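Local atomic coordinates of thiosulfate reductase (Thermus thermophilus, PDB entry 2VPZ), a protein that probably reduces thiosulfate or polysulfide, using a molybdenum atom, a pair of molybdopterin guanine dinucleotide cofactors and a [4Fe-4S] cluster. Residues 162-167 with 403-408; 370-375 with 548-553; 375-380 with 531-536. All coordinates share one frame; numbering follows the deposited sequence.

Contact 1: 162-167 with 403-408; sequences SPNAAK and PRADKG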
ATOM      1  N   SER A 162      -8.297 -29.027  58.703  1.00 47.00           N
ATOM      2  CA  SER A 162      -9.286 -29.378  57.664  1.00 46.19           C
ATOM      3  C   SER A 162      -8.575 -29.627  56.318  1.00 45.72           C
ATOM      4  O   SER A 162      -7.802 -28.770  55.867  1.00 45.86           O
ATOM      5  CB  SER A 162     -10.364 -28.267  57.475  1.00 46.67           C
ATOM      6  OG  SER A 162     -11.343 -28.628  56.502  1.00 46.00           O
ATOM      7  N   PRO A 163      -8.779 -30.820  55.689  1.00 44.61           N
ATOM      8  CA  PRO A 163      -8.158 -31.141  54.397  1.00 44.52           C
ATOM      9  C   PRO A 163      -8.976 -30.571  53.196  1.00 45.11           C
ATOM     10  O   PRO A 163      -8.555 -30.643  52.031  1.00 45.45           O
ATOM     11  CB  PRO A 163      -8.095 -32.669  54.384  1.00 43.06           C
ATOM     12  CG  PRO A 163      -9.294 -33.088  55.204  1.00 42.50           C
ATOM     13  CD  PRO A 163      -9.485 -31.978  56.248  1.00 43.52           C
ATOM     14  N   ASN A 164     -10.150 -30.016  53.504  1.00 45.05           N
ATOM     15  CA  ASN A 164     -11.091 -29.463  52.532  1.00 44.53           C
ATOM     16  C   ASN A 164     -10.812 -27.990  52.153  1.00 43.76           C
ATOM     17  O   ASN A 164     -11.632 -27.075  52.353  1.00 44.32           O
ATOM     18  CB  ASN A 164     -12.540 -29.683  53.029  1.00 44.67           C
ATOM     19  CG  ASN A 164     -12.856 -31.166  53.307  1.00 46.34           C
ATOM     20  OD1 ASN A 164     -12.745 -32.022  52.412  1.00 45.03           O
ATOM     21  ND2 ASN A 164     -13.235 -31.483  54.553  1.00 46.90           N
ATOM     22  N   ALA A 165      -9.604 -27.795  51.618  1.00 42.62           N
ATOM     23  CA  ALA A 165      -9.099 -26.513  51.147  1.00 42.01           C
ATOM     24  C   ALA A 165      -8.858 -26.633  49.626  1.00 41.95           C
ATOM     25  O   ALA A 165      -8.247 -27.602  49.161  1.00 41.72           O
ATOM     26  CB  ALA A 165      -7.783 -26.132  51.901  1.00 40.87           C
ATOM     27  N   ALA A 166      -9.358 -25.663  48.865  1.00 39.97           N
ATOM     28  CA  ALA A 166      -9.262 -25.671  47.408  1.00 39.75           C
ATOM     29  C   ALA A 166      -9.265 -24.311  46.682  1.00 38.32           C
ATOM     30  O   ALA A 166      -9.694 -23.287  47.225  1.00 38.09           O
ATOM     31  CB  ALA A 166     -10.432 -26.552  46.843  1.00 38.96           C
ATOM     32  N   LYS A 167      -8.747 -24.312  45.452  1.00 37.81           N
ATOM     33  CA  LYS A 167      -8.729 -23.141  44.588  1.00 37.39           C
ATOM     34  C   LYS A 167      -9.166 -23.553  43.187  1.00 37.01           C
ATOM     35  O   LYS A 167      -8.838 -24.675  42.738  1.00 35.71           O
ATOM     36  CB  LYS A 167      -7.340 -22.455  44.511  1.00 38.31           C
ATOM     37  CG  LYS A 167      -6.183 -23.157  45.208  1.00 38.29           C
ATOM     38  CD  LYS A 167      -4.986 -22.220  45.408  1.00 37.86           C
ATOM     39  CE  LYS A 167      -4.198 -22.570  46.680  1.00 38.55           C
ATOM     40  NZ  LYS A 167      -3.056 -21.631  46.951  1.00 37.07           N
ATOM     41  N   PRO A 403     -10.260 -37.916  55.853  1.00 70.79           N
ATOM     42  CA  PRO A 403      -9.809 -37.504  54.541  1.00 68.66           C
ATOM     43  C   PRO A 403     -10.613 -36.440  53.744  1.00 66.97           C
ATOM     44  O   PRO A 403     -11.834 -36.327  53.949  1.00 66.26           O
ATOM     45  CB  PRO A 403      -9.734 -38.838  53.791  1.00 68.41           C
ATOM     46  CG  PRO A 403     -10.930 -39.582  54.310  1.00 69.11           C
ATOM     47  CD  PRO A 403     -11.081 -39.137  55.789  1.00 69.89           C
ATOM     48  N   ARG A 404      -9.949 -35.681  52.856  1.00 65.11           N
ATOM     49  CA  ARG A 404     -10.614 -34.671  52.019  1.00 63.02           C
ATOM     50  C   ARG A 404     -11.851 -35.400  51.439  1.00 61.64           C
ATOM     51  O   ARG A 404     -11.742 -36.534  50.975  1.00 60.40           O
ATOM     52  CB  ARG A 404      -9.688 -34.162  50.871  1.00 62.53           C
ATOM     53  CG  ARG A 404      -9.413 -35.153  49.726  1.00 62.28           C
ATOM     54  CD  ARG A 404      -7.999 -35.059  49.104  1.00 63.09           C
ATOM     55  NE  ARG A 404      -7.764 -36.053  48.048  1.00 65.08           N
ATOM     56  CZ  ARG A 404      -8.202 -35.991  46.793  1.00 66.60           C
ATOM     57  NH1 ARG A 404      -8.917 -34.955  46.395  1.00 66.96           N
ATOM     58  NH2 ARG A 404      -7.935 -36.970  45.923  1.00 67.00           N
ATOM     59  N   ALA A 405     -12.997 -34.728  51.501  1.00 60.10           N
ATOM     60  CA  ALA A 405     -14.306 -35.250  51.067  1.00 59.57           C
ATOM     61  C   ALA A 405     -14.544 -35.655  49.598  1.00 59.30           C
ATOM     62  O   ALA A 405     -15.640 -36.101  49.249  1.00 59.35           O
ATOM     63  CB  ALA A 405     -15.434 -34.281  51.555  1.00 58.62           C
ATOM     64  N   ASP A 406     -13.553 -35.497  48.721  1.00 59.00           N
ATOM     65  CA  ASP A 406     -13.687 -35.879  47.300  1.00 58.97           C
ATOM     66  C   ASP A 406     -12.688 -37.010  46.949  1.00 59.45           C
ATOM     67  O   ASP A 406     -12.422 -37.305  45.779  1.00 59.55           O
ATOM     68  CB  ASP A 406     -13.466 -34.651  46.361  1.00 58.57           C
ATOM     69  CG  ASP A 406     -12.031 -34.100  46.378  1.00 58.33           C
ATOM     70  OD1 ASP A 406     -11.630 -33.462  45.374  1.00 58.86           O
ATOM     71  OD2 ASP A 406     -11.324 -34.292  47.389  1.00 58.06           O
ATOM     72  N   LYS A 407     -12.194 -37.648  48.005  1.00 59.77           N
ATOM     73  CA  LYS A 407     -11.204 -38.724  47.996  1.00 60.24           C
ATOM     74  C   LYS A 407     -11.420 -39.936  47.051  1.00 60.09           C
ATOM     75  O   LYS A 407     -10.467 -40.483  46.505  1.00 59.81           O
ATOM     76  CB  LYS A 407     -10.936 -39.193  49.440  1.00 60.83           C
ATOM     77  CG  LYS A 407     -10.368 -40.605  49.637  1.00 62.79           C
ATOM     78  CD  LYS A 407      -8.876 -40.684  49.299  1.00 64.69           C
ATOM     79  CE  LYS A 407      -8.303 -42.108  49.420  1.00 65.50           C
ATOM     80  NZ  LYS A 407      -8.040 -42.526  50.845  1.00 66.35           N
ATOM     81  N   GLY A 408     -12.639 -40.380  46.800  1.00 59.32           N
ATOM     82  CA  GLY A 408     -12.714 -41.490  45.890  1.00 57.39           C
ATOM     83  C   GLY A 408     -13.226 -41.176  44.504  1.00 56.55           C
ATOM     84  O   GLY A 408     -13.375 -42.067  43.654  1.00 57.08           O
TER

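Contact 2: 370-375 with 548-553; sequences YLEKYP and LQSLGL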
ATOM      1  N   TYR A 370      15.678 -19.836  46.724  1.00 56.22           N
ATOM      2  CA  TYR A 370      15.917 -20.151  48.130  1.00 57.29           C
ATOM      3  C   TYR A 370      15.577 -18.945  49.057  1.00 57.11           C
ATOM      4  O   TYR A 370      16.202 -17.885  48.982  1.00 57.41           O
ATOM      5  CB  TYR A 370      17.373 -20.623  48.409  1.00 59.86           C
ATOM      6  CG  TYR A 370      17.669 -20.789  49.907  1.00 62.54           C
ATOM      7  CD1 TYR A 370      17.065 -21.811  50.658  1.00 63.86           C
ATOM      8  CD2 TYR A 370      18.466 -19.862  50.590  1.00 63.40           C
ATOM      9  CE1 TYR A 370      17.239 -21.901  52.060  1.00 64.77           C
ATOM     10  CE2 TYR A 370      18.648 -19.936  51.989  1.00 64.85           C
ATOM     11  CZ  TYR A 370      18.032 -20.960  52.722  1.00 65.79           C
ATOM     12  OH  TYR A 370      18.211 -21.051  54.090  1.00 66.85           O
ATOM     13  N   LEU A 371      14.535 -19.092  49.874  1.00 56.32           N
ATOM     14  CA  LEU A 371      14.107 -18.097  50.874  1.00 56.79           C
ATOM     15  C   LEU A 371      13.575 -19.041  51.917  1.00 57.79           C
ATOM     16  O   LEU A 371      12.622 -19.790  51.689  1.00 57.48           O
ATOM     17  CB  LEU A 371      12.989 -17.146  50.431  1.00 56.89           C
ATOM     18  CG  LEU A 371      12.987 -15.682  50.961  1.00 57.57           C
ATOM     19  CD1 LEU A 371      11.571 -15.321  51.384  1.00 58.20           C
ATOM     20  CD2 LEU A 371      13.935 -15.445  52.148  1.00 56.64           C
ATOM     21  N   GLU A 372      14.195 -18.998  53.069  1.00 58.41           N
ATOM     22  CA  GLU A 372      13.863 -19.905  54.122  1.00 59.27           C
ATOM     23  C   GLU A 372      12.566 -19.580  54.872  1.00 58.29           C
ATOM     24  O   GLU A 372      12.298 -18.420  55.175  1.00 57.95           O
ATOM     25  CB  GLU A 372      15.124 -19.986  54.965  1.00 60.83           C
ATOM     26  CG  GLU A 372      14.994 -20.104  56.409  1.00 65.26           C
ATOM     27  CD  GLU A 372      16.120 -20.950  56.920  1.00 68.34           C
ATOM     28  OE1 GLU A 372      17.075 -20.398  57.521  1.00 69.90           O
ATOM     29  OE2 GLU A 372      16.041 -22.175  56.668  1.00 69.57           O
ATOM     30  N   LYS A 373      11.736 -20.598  55.116  1.00 57.73           N
ATOM     31  CA  LYS A 373      10.458 -20.398  55.803  1.00 57.69           C
ATOM     32  C   LYS A 373      10.630 -19.810  57.206  1.00 57.12           C
ATOM     33  O   LYS A 373      11.714 -19.879  57.783  1.00 57.35           O
ATOM     34  CB  LYS A 373       9.630 -21.706  55.846  1.00 58.57           C
ATOM     35  CG  LYS A 373       8.936 -22.055  54.514  1.00 60.18           C
ATOM     36  CD  LYS A 373       8.324 -23.456  54.502  1.00 61.84           C
ATOM     37  CE  LYS A 373       7.055 -23.554  55.372  1.00 64.10           C
ATOM     38  NZ  LYS A 373       5.805 -22.918  54.781  1.00 65.61           N
ATOM     39  N   TYR A 374       9.579 -19.195  57.736  1.00 55.83           N
ATOM     40  CA  TYR A 374       9.626 -18.622  59.074  1.00 54.70           C
ATOM     41  C   TYR A 374       9.505 -19.857  59.997  1.00 54.89           C
ATOM     42  O   TYR A 374       8.566 -20.639  59.802  1.00 55.32           O
ATOM     43  CB  TYR A 374       8.455 -17.660  59.261  1.00 54.08           C
ATOM     44  CG  TYR A 374       8.467 -16.945  60.583  1.00 53.68           C
ATOM     45  CD1 TYR A 374       8.884 -15.622  60.678  1.00 54.07           C
ATOM     46  CD2 TYR A 374       8.046 -17.594  61.748  1.00 53.20           C
ATOM     47  CE1 TYR A 374       8.879 -14.944  61.903  1.00 54.83           C
ATOM     48  CE2 TYR A 374       8.035 -16.931  62.994  1.00 53.96           C
ATOM     49  CZ  TYR A 374       8.451 -15.598  63.066  1.00 54.79           C
ATOM     50  OH  TYR A 374       8.427 -14.905  64.267  1.00 55.25           O
ATOM     51  N   PRO A 375      10.416 -20.035  61.015  1.00 54.45           N
ATOM     52  CA  PRO A 375      10.442 -21.172  61.961  1.00 53.38           C
ATOM     53  C   PRO A 375       9.217 -21.459  62.824  1.00 53.33           C
ATOM     54  O   PRO A 375       8.835 -20.665  63.689  1.00 53.01           O
ATOM     55  CB  PRO A 375      11.682 -20.917  62.830  1.00 53.66           C
ATOM     56  CG  PRO A 375      12.382 -19.738  62.183  1.00 54.36           C
ATOM     57  CD  PRO A 375      11.250 -18.957  61.556  1.00 53.85           C
ATOM     58  N   LEU A 548      14.597 -12.420  55.530  1.00 59.05           N
ATOM     59  CA  LEU A 548      15.614 -11.575  54.913  1.00 60.42           C
ATOM     60  C   LEU A 548      16.985 -11.750  55.660  1.00 61.99           C
ATOM     61  O   LEU A 548      18.059 -11.636  55.046  1.00 63.04           O
ATOM     62  CB  LEU A 548      15.076 -10.115  54.770  1.00 59.49           C
ATOM     63  CG  LEU A 548      13.905 -10.087  53.730  1.00 58.16           C
ATOM     64  CD1 LEU A 548      13.494  -8.648  53.357  1.00 56.60           C
ATOM     65  CD2 LEU A 548      14.314 -10.875  52.460  1.00 57.17           C
ATOM     66  N   GLN A 549      16.928 -12.119  56.944  1.00 62.63           N
ATOM     67  CA  GLN A 549      18.132 -12.444  57.757  1.00 63.37           C
ATOM     68  C   GLN A 549      18.830 -13.610  57.041  1.00 63.60           C
ATOM     69  O   GLN A 549      20.029 -13.550  56.708  1.00 63.72           O
ATOM     70  CB  GLN A 549      17.715 -12.924  59.151  1.00 63.96           C
ATOM     71  CG  GLN A 549      17.972 -11.929  60.269  1.00 65.83           C
ATOM     72  CD  GLN A 549      16.986 -12.051  61.431  1.00 66.87           C
ATOM     73  OE1 GLN A 549      16.523 -13.155  61.750  1.00 67.37           O
ATOM     74  NE2 GLN A 549      16.674 -10.927  62.073  1.00 66.76           N
ATOM     75  N   SER A 550      18.059 -14.676  56.839  1.00 63.88           N
ATOM     76  CA  SER A 550      18.503 -15.885  56.150  1.00 65.04           C
ATOM     77  C   SER A 550      19.271 -15.582  54.879  1.00 65.25           C
ATOM     78  O   SER A 550      20.341 -16.122  54.631  1.00 65.10           O
ATOM     79  CB  SER A 550      17.321 -16.781  55.737  1.00 65.86           C
ATOM     80  OG  SER A 550      17.456 -17.238  54.388  1.00 67.52           O
ATOM     81  N   LEU A 551      18.733 -14.722  54.034  1.00 65.73           N
ATOM     82  CA  LEU A 551      19.436 -14.520  52.785  1.00 65.44           C
ATOM     83  C   LEU A 551      20.615 -13.558  52.798  1.00 65.63           C
ATOM     84  O   LEU A 551      21.437 -13.559  51.886  1.00 65.39           O
ATOM     85  CB  LEU A 551      18.457 -14.182  51.650  1.00 64.24           C
ATOM     86  CG  LEU A 551      17.585 -15.394  51.256  1.00 64.02           C
ATOM     87  CD1 LEU A 551      16.566 -14.987  50.171  1.00 63.72           C
ATOM     88  CD2 LEU A 551      18.481 -16.564  50.778  1.00 63.48           C
ATOM     89  N   GLY A 552      20.721 -12.748  53.839  1.00 64.99           N
ATOM     90  CA  GLY A 552      21.803 -11.795  53.876  1.00 65.26           C
ATOM     91  C   GLY A 552      21.364 -10.352  53.737  1.00 66.28           C
ATOM     92  O   GLY A 552      22.155  -9.489  53.347  1.00 67.39           O
ATOM     93  N   LEU A 553      20.096 -10.067  54.023  1.00 65.85           N
ATOM     94  CA  LEU A 553      19.511  -8.708  53.982  1.00 65.00           C
ATOM     95  C   LEU A 553      18.406  -8.473  55.038  1.00 64.36           C
ATOM     96  O   LEU A 553      18.028  -9.393  55.784  1.00 64.56           O
ATOM     97  CB  LEU A 553      18.952  -8.355  52.578  1.00 65.74           C
ATOM     98  CG  LEU A 553      19.035  -9.404  51.456  1.00 65.38           C
ATOM     99  CD1 LEU A 553      17.675  -9.554  50.766  1.00 65.70           C
ATOM    100  CD2 LEU A 553      20.127  -9.048  50.427  1.00 65.59           C
TER

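Contact 3: 375-380 with 531-536; sequences PLPPLP and LEQYFP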
ATOM      1  N   PRO A 375      10.416 -20.035  61.015  1.00 54.45           N
ATOM      2  CA  PRO A 375      10.442 -21.172  61.961  1.00 53.38           C
ATOM      3  C   PRO A 375       9.217 -21.459  62.824  1.00 53.33           C
ATOM      4  O   PRO A 375       8.835 -20.665  63.689  1.00 53.01           O
ATOM      5  CB  PRO A 375      11.682 -20.917  62.830  1.00 53.66           C
ATOM      6  CG  PRO A 375      12.382 -19.738  62.183  1.00 54.36           C
ATOM      7  CD  PRO A 375      11.250 -18.957  61.556  1.00 53.85           C
ATOM      8  N   LEU A 376       8.640 -22.634  62.618  1.00 52.55           N
ATOM      9  CA  LEU A 376       7.427 -22.990  63.323  1.00 52.62           C
ATOM     10  C   LEU A 376       7.239 -24.499  63.550  1.00 52.24           C
ATOM     11  O   LEU A 376       7.944 -25.334  62.943  1.00 51.41           O
ATOM     12  CB  LEU A 376       6.206 -22.459  62.531  1.00 52.96           C
ATOM     13  CG  LEU A 376       5.895 -20.995  62.138  1.00 53.26           C
ATOM     14  CD1 LEU A 376       4.609 -20.961  61.260  1.00 53.60           C
ATOM     15  CD2 LEU A 376       5.701 -20.110  63.393  1.00 53.49           C
ATOM     16  N   PRO A 377       6.315 -24.856  64.471  1.00 52.01           N
ATOM     17  CA  PRO A 377       6.049 -26.272  64.732  1.00 52.43           C
ATOM     18  C   PRO A 377       5.397 -26.852  63.437  1.00 53.90           C
ATOM     19  O   PRO A 377       4.770 -26.093  62.675  1.00 53.76           O
ATOM     20  CB  PRO A 377       5.024 -26.275  65.875  1.00 51.52           C
ATOM     21  CG  PRO A 377       5.006 -24.876  66.453  1.00 50.99           C
ATOM     22  CD  PRO A 377       5.768 -23.969  65.509  1.00 50.97           C
ATOM     23  N   PRO A 378       5.576 -28.165  63.140  1.00 55.33           N
ATOM     24  CA  PRO A 378       4.938 -28.702  61.934  1.00 56.23           C
ATOM     25  C   PRO A 378       3.409 -28.459  61.978  1.00 57.32           C
ATOM     26  O   PRO A 378       2.823 -28.347  63.056  1.00 57.86           O
ATOM     27  CB  PRO A 378       5.270 -30.186  61.992  1.00 56.20           C
ATOM     28  CG  PRO A 378       6.663 -30.180  62.513  1.00 56.11           C
ATOM     29  CD  PRO A 378       6.595 -29.103  63.627  1.00 56.36           C
ATOM     30  N   LEU A 379       2.757 -28.387  60.828  1.00 58.29           N
ATOM     31  CA  LEU A 379       1.311 -28.156  60.780  1.00 59.46           C
ATOM     32  C   LEU A 379       0.471 -29.454  61.035  1.00 60.08           C
ATOM     33  O   LEU A 379       0.910 -30.546  60.632  1.00 59.40           O
ATOM     34  CB  LEU A 379       0.923 -27.557  59.404  1.00 59.07           C
ATOM     35  CG  LEU A 379       0.749 -26.074  58.990  1.00 59.00           C
ATOM     36  CD1 LEU A 379       1.033 -25.104  60.138  1.00 58.66           C
ATOM     37  CD2 LEU A 379       1.654 -25.782  57.778  1.00 59.15           C
ATOM     38  N   PRO A 380      -0.686 -29.378  61.766  1.00 60.94           N
ATOM     39  CA  PRO A 380      -1.387 -30.661  61.901  1.00 63.03           C
ATOM     40  C   PRO A 380      -1.407 -31.461  60.536  1.00 66.08           C
ATOM     41  O   PRO A 380      -0.993 -32.617  60.490  1.00 66.50           O
ATOM     42  CB  PRO A 380      -2.788 -30.259  62.368  1.00 61.48           C
ATOM     43  CG  PRO A 380      -2.554 -29.025  63.236  1.00 60.75           C
ATOM     44  CD  PRO A 380      -1.257 -28.364  62.676  1.00 61.01           C
ATOM     45  N   LEU A 531      -4.385 -21.204  68.094  1.00 57.57           N
ATOM     46  CA  LEU A 531      -3.226 -21.343  67.189  1.00 57.10           C
ATOM     47  C   LEU A 531      -2.090 -20.327  67.298  1.00 57.09           C
ATOM     48  O   LEU A 531      -1.419 -20.031  66.328  1.00 56.51           O
ATOM     49  CB  LEU A 531      -3.727 -21.452  65.731  1.00 57.49           C
ATOM     50  CG  LEU A 531      -5.089 -22.136  65.472  1.00 56.92           C
ATOM     51  CD1 LEU A 531      -5.649 -21.740  64.084  1.00 57.05           C
ATOM     52  CD2 LEU A 531      -4.967 -23.661  65.618  1.00 56.84           C
ATOM     53  N   GLU A 532      -1.912 -19.824  68.514  1.00 57.98           N
ATOM     54  CA  GLU A 532      -0.877 -18.873  68.895  1.00 59.11           C
ATOM     55  C   GLU A 532       0.552 -19.397  68.506  1.00 58.54           C
ATOM     56  O   GLU A 532       1.362 -18.590  68.056  1.00 58.17           O
ATOM     57  CB  GLU A 532      -0.986 -18.596  70.401  1.00 62.10           C
ATOM     58  CG  GLU A 532      -1.987 -19.517  71.146  1.00 66.95           C
ATOM     59  CD  GLU A 532      -3.421 -18.951  71.236  1.00 70.07           C
ATOM     60  OE1 GLU A 532      -3.585 -17.804  71.731  1.00 71.72           O
ATOM     61  OE2 GLU A 532      -4.374 -19.660  70.825  1.00 70.95           O
ATOM     62  N   GLN A 533       0.875 -20.698  68.639  1.00 58.37           N
ATOM     63  CA  GLN A 533       2.235 -21.179  68.247  1.00 59.46           C
ATOM     64  C   GLN A 533       2.423 -20.883  66.754  1.00 59.47           C
ATOM     65  O   GLN A 533       3.551 -20.597  66.283  1.00 59.52           O
ATOM     66  CB  GLN A 533       2.478 -22.684  68.536  1.00 60.13           C
ATOM     67  CG  GLN A 533       1.829 -23.648  67.579  1.00 61.55           C
ATOM     68  CD  GLN A 533       0.741 -24.454  68.244  1.00 63.36           C
ATOM     69  OE1 GLN A 533       0.835 -25.687  68.357  1.00 64.73           O
ATOM     70  NE2 GLN A 533      -0.296 -23.763  68.732  1.00 63.49           N
ATOM     71  N   TYR A 534       1.330 -20.983  66.012  1.00 60.21           N
ATOM     72  CA  TYR A 534       1.315 -20.568  64.606  1.00 60.64           C
ATOM     73  C   TYR A 534       0.759 -19.062  64.827  1.00 62.10           C
ATOM     74  O   TYR A 534      -0.159 -18.825  65.617  1.00 64.26           O
ATOM     75  CB  TYR A 534       0.386 -21.483  63.697  1.00 58.46           C
ATOM     76  CG  TYR A 534       0.516 -23.034  63.851  1.00 56.61           C
ATOM     77  CD1 TYR A 534      -0.396 -23.742  64.628  1.00 55.87           C
ATOM     78  CD2 TYR A 534       1.575 -23.788  63.260  1.00 55.30           C
ATOM     79  CE1 TYR A 534      -0.306 -25.124  64.834  1.00 55.17           C
ATOM     80  CE2 TYR A 534       1.688 -25.197  63.465  1.00 55.07           C
ATOM     81  CZ  TYR A 534       0.737 -25.847  64.256  1.00 54.95           C
ATOM     82  OH  TYR A 534       0.843 -27.197  64.498  1.00 56.46           O
ATOM     83  N   PHE A 535       1.425 -18.057  64.236  1.00 61.10           N
ATOM     84  CA  PHE A 535       1.131 -16.604  64.403  1.00 60.31           C
ATOM     85  C   PHE A 535       1.836 -15.888  65.542  1.00 59.80           C
ATOM     86  O   PHE A 535       1.485 -14.725  65.822  1.00 61.12           O
ATOM     87  CB  PHE A 535      -0.361 -16.398  64.544  1.00 59.76           C
ATOM     88  CG  PHE A 535      -1.147 -16.850  63.440  1.00 58.88           C
ATOM     89  CD1 PHE A 535      -1.934 -17.980  63.522  1.00 58.41           C
ATOM     90  CD2 PHE A 535      -1.000 -16.213  62.201  1.00 58.79           C
ATOM     91  CE1 PHE A 535      -2.552 -18.504  62.412  1.00 58.82           C
ATOM     92  CE2 PHE A 535      -1.620 -16.701  61.058  1.00 58.72           C
ATOM     93  CZ  PHE A 535      -2.397 -17.867  61.161  1.00 59.51           C
ATOM     94  N   PRO A 536       2.909 -16.506  66.114  1.00 58.65           N
ATOM     95  CA  PRO A 536       3.635 -15.861  67.206  1.00 58.09           C
ATOM     96  C   PRO A 536       4.074 -14.409  66.934  1.00 57.95           C
ATOM     97  O   PRO A 536       3.784 -13.513  67.727  1.00 59.60           O
ATOM     98  CB  PRO A 536       4.799 -16.805  67.448  1.00 57.77           C
ATOM     99  CG  PRO A 536       5.199 -17.137  66.056  1.00 57.74           C
ATOM    100  CD  PRO A 536       3.828 -17.343  65.337  1.00 58.30           C
TER

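Contact 1: 162-167 with 403-408
Pro163 and Arg404 bring the two backbones closest, with their CA atoms 4.9 Å apart. On one side, Asn164 is the centre of an inverse gamma turn, closed weakly from Ala165 N to Pro163 O. On the other, Arg404 to Lys407 form a type I beta turn, closed by a bond from Lys407 N to Arg404 O. The pyrrolidine ring of Pro163 rests against the start of this turn, and its CG lies 3.6 Å from Arg404 N. Asn164 makes the polar contact. Its CG is anti to the carbonyl carbon (chi1 -56°), and OD1 reaches across to accept Ala405 N at 2.9 Å. The bond is nearly straight (173° at the hydrogen), and the donor lies in the plane of the Asn164 amide. Ala405 CB sits 3.6 Å from the same OD1. The other end of the amide is also held: ND2 bonds to Tyr430 OH and weakly to Glu138 O, which should fix the amide's rotation. Within the turn, Arg404 NH1 forms a salt bridge with Asp406 OD2 at 2.7 Å. One guanidinium face lies over Lys407 CA, offset toward the rim. Asp406 OD1 has a second partner in Ala416 N. The contact therefore pins a loop turn to the chain at strand 165-166. That is an outermost strand, within this chain, of a parallel sheet. It follows strand 141-144 and helix 149-160 in a beta-alpha-beta crossover, part of the alpha/beta fold of this molybdopterin oxidoreductase.

Contact 2: 370-375 with 548-553
The Tyr370 ring meets Leu551 and Ser550, both of which approach it obliquely. Leu551 CD2 lies 3.3 Å from Tyr370 CD2, and Ser550 OG is 3.8 Å from Tyr370 CE2. Over one face of the ring, toward the rim, sits the backbone N of Glu372 from the same segment. Chi1 of 173° sets Tyr370 CG beside its own carbonyl carbon, and both Leu551 methyls also border that carbonyl's O, CD1 at 3.2 Å. This oxygen is hydrogen-bonded to Gln566 NE2. The Leu371 side chain crosses that of Leu551 at about a right angle, CD2 to CD1 3.3 Å apart. Ile502 touches both leucines. An alanine in place of Leu551 would probably leave Leu371 CD2 and Tyr370 CD2 and CE2 without their apolar partner and open a gap at the helix end. Glu372 CB packs on Ser550 OG at 3.7 Å. Helix 540-551 ends at Leu551, and Gly552, with phi 111°, is the first residue out of it. The turn fits a Schellman motif, although the Leu548 O involved is not surely placed. Arg547 of the same helix adds a polar tie, from its NE to Glu372 O. The two segments themselves meet by apolar packing, and the buried Ser550 OG finds no partner in the model. The polar hold on the loop comes instead from Arg547 and Gln566.

Contact 3: 375-380 with 531-536
Tyr534 meets 375-380 along its CD2-CE2 side and at its OH, and Leu379 CD1 comes obliquely to within 3.4 Å of its CE2. The phenol OH donates to Pro378 O at 2.7 Å. The C=O...O angle is 149°, and the hydroxyl is tilted 17° from the carbonyl plane. Pro378 O lies at the ring edge, in its plane. Pro377 O is also at the edge, near the plane, 3.3 Å from Tyr534 CE2. Two successive carbonyls thus line one edge of the tyrosine. Pro380 meets Tyr534 tip to tip, its CD 3.0 Å from Tyr534 OH. Residues 377-379 follow the extended, left-handed polyproline II conformation, as a proline-rich segment commonly does. Such a chain makes no backbone bonds within itself, so a carbonyl such as Pro378 O can take a side-chain donor. Gln533 touches both the tyrosine and Pro377. Its CG is 3.7 Å above one face of the Tyr534 ring, offset toward the rim, and the same CG lies 3.6 Å from Pro377 CG. The two side chains, Pro377 and Gln533, cross at a slant. Leu376 CD2 lies 3.6 Å from the backbone Gln533 O. The Leu376 side chain crosses that of Pro536 obliquely, with CD2 3.9 Å from Pro536 CD. Helix 149-160 borders the contact, with Phe155 against Leu376, Ala158 against Leu379 and Ala159 against Tyr534. Phe535 turns away from 375-380, and its ring meets that of Phe155 nearly perpendicularly.

In the fold
One long loop, between helices 341-354 and 423-426, supplies a segment to every contact. Contacts 2 and 3 are consecutive along it and share Pro375. Their centres lie 17 Å apart, and they touch where Tyr374 CE2 packs on Pro536 CG at 4.2 Å. Contact 1 stands apart. Its centre is 22 Å from that of contact 3, with nearest atoms about 7 Å apart, and 31 Å from that of contact 2. Helix 149-160 is common ground for contacts 1 and 3, since Pro157 touches Ala165 and Ala158 touches Leu379. Contacts 2 and 3 are at the surface, while contact 1 is buried. All three lie away from the cofactor and cluster sites.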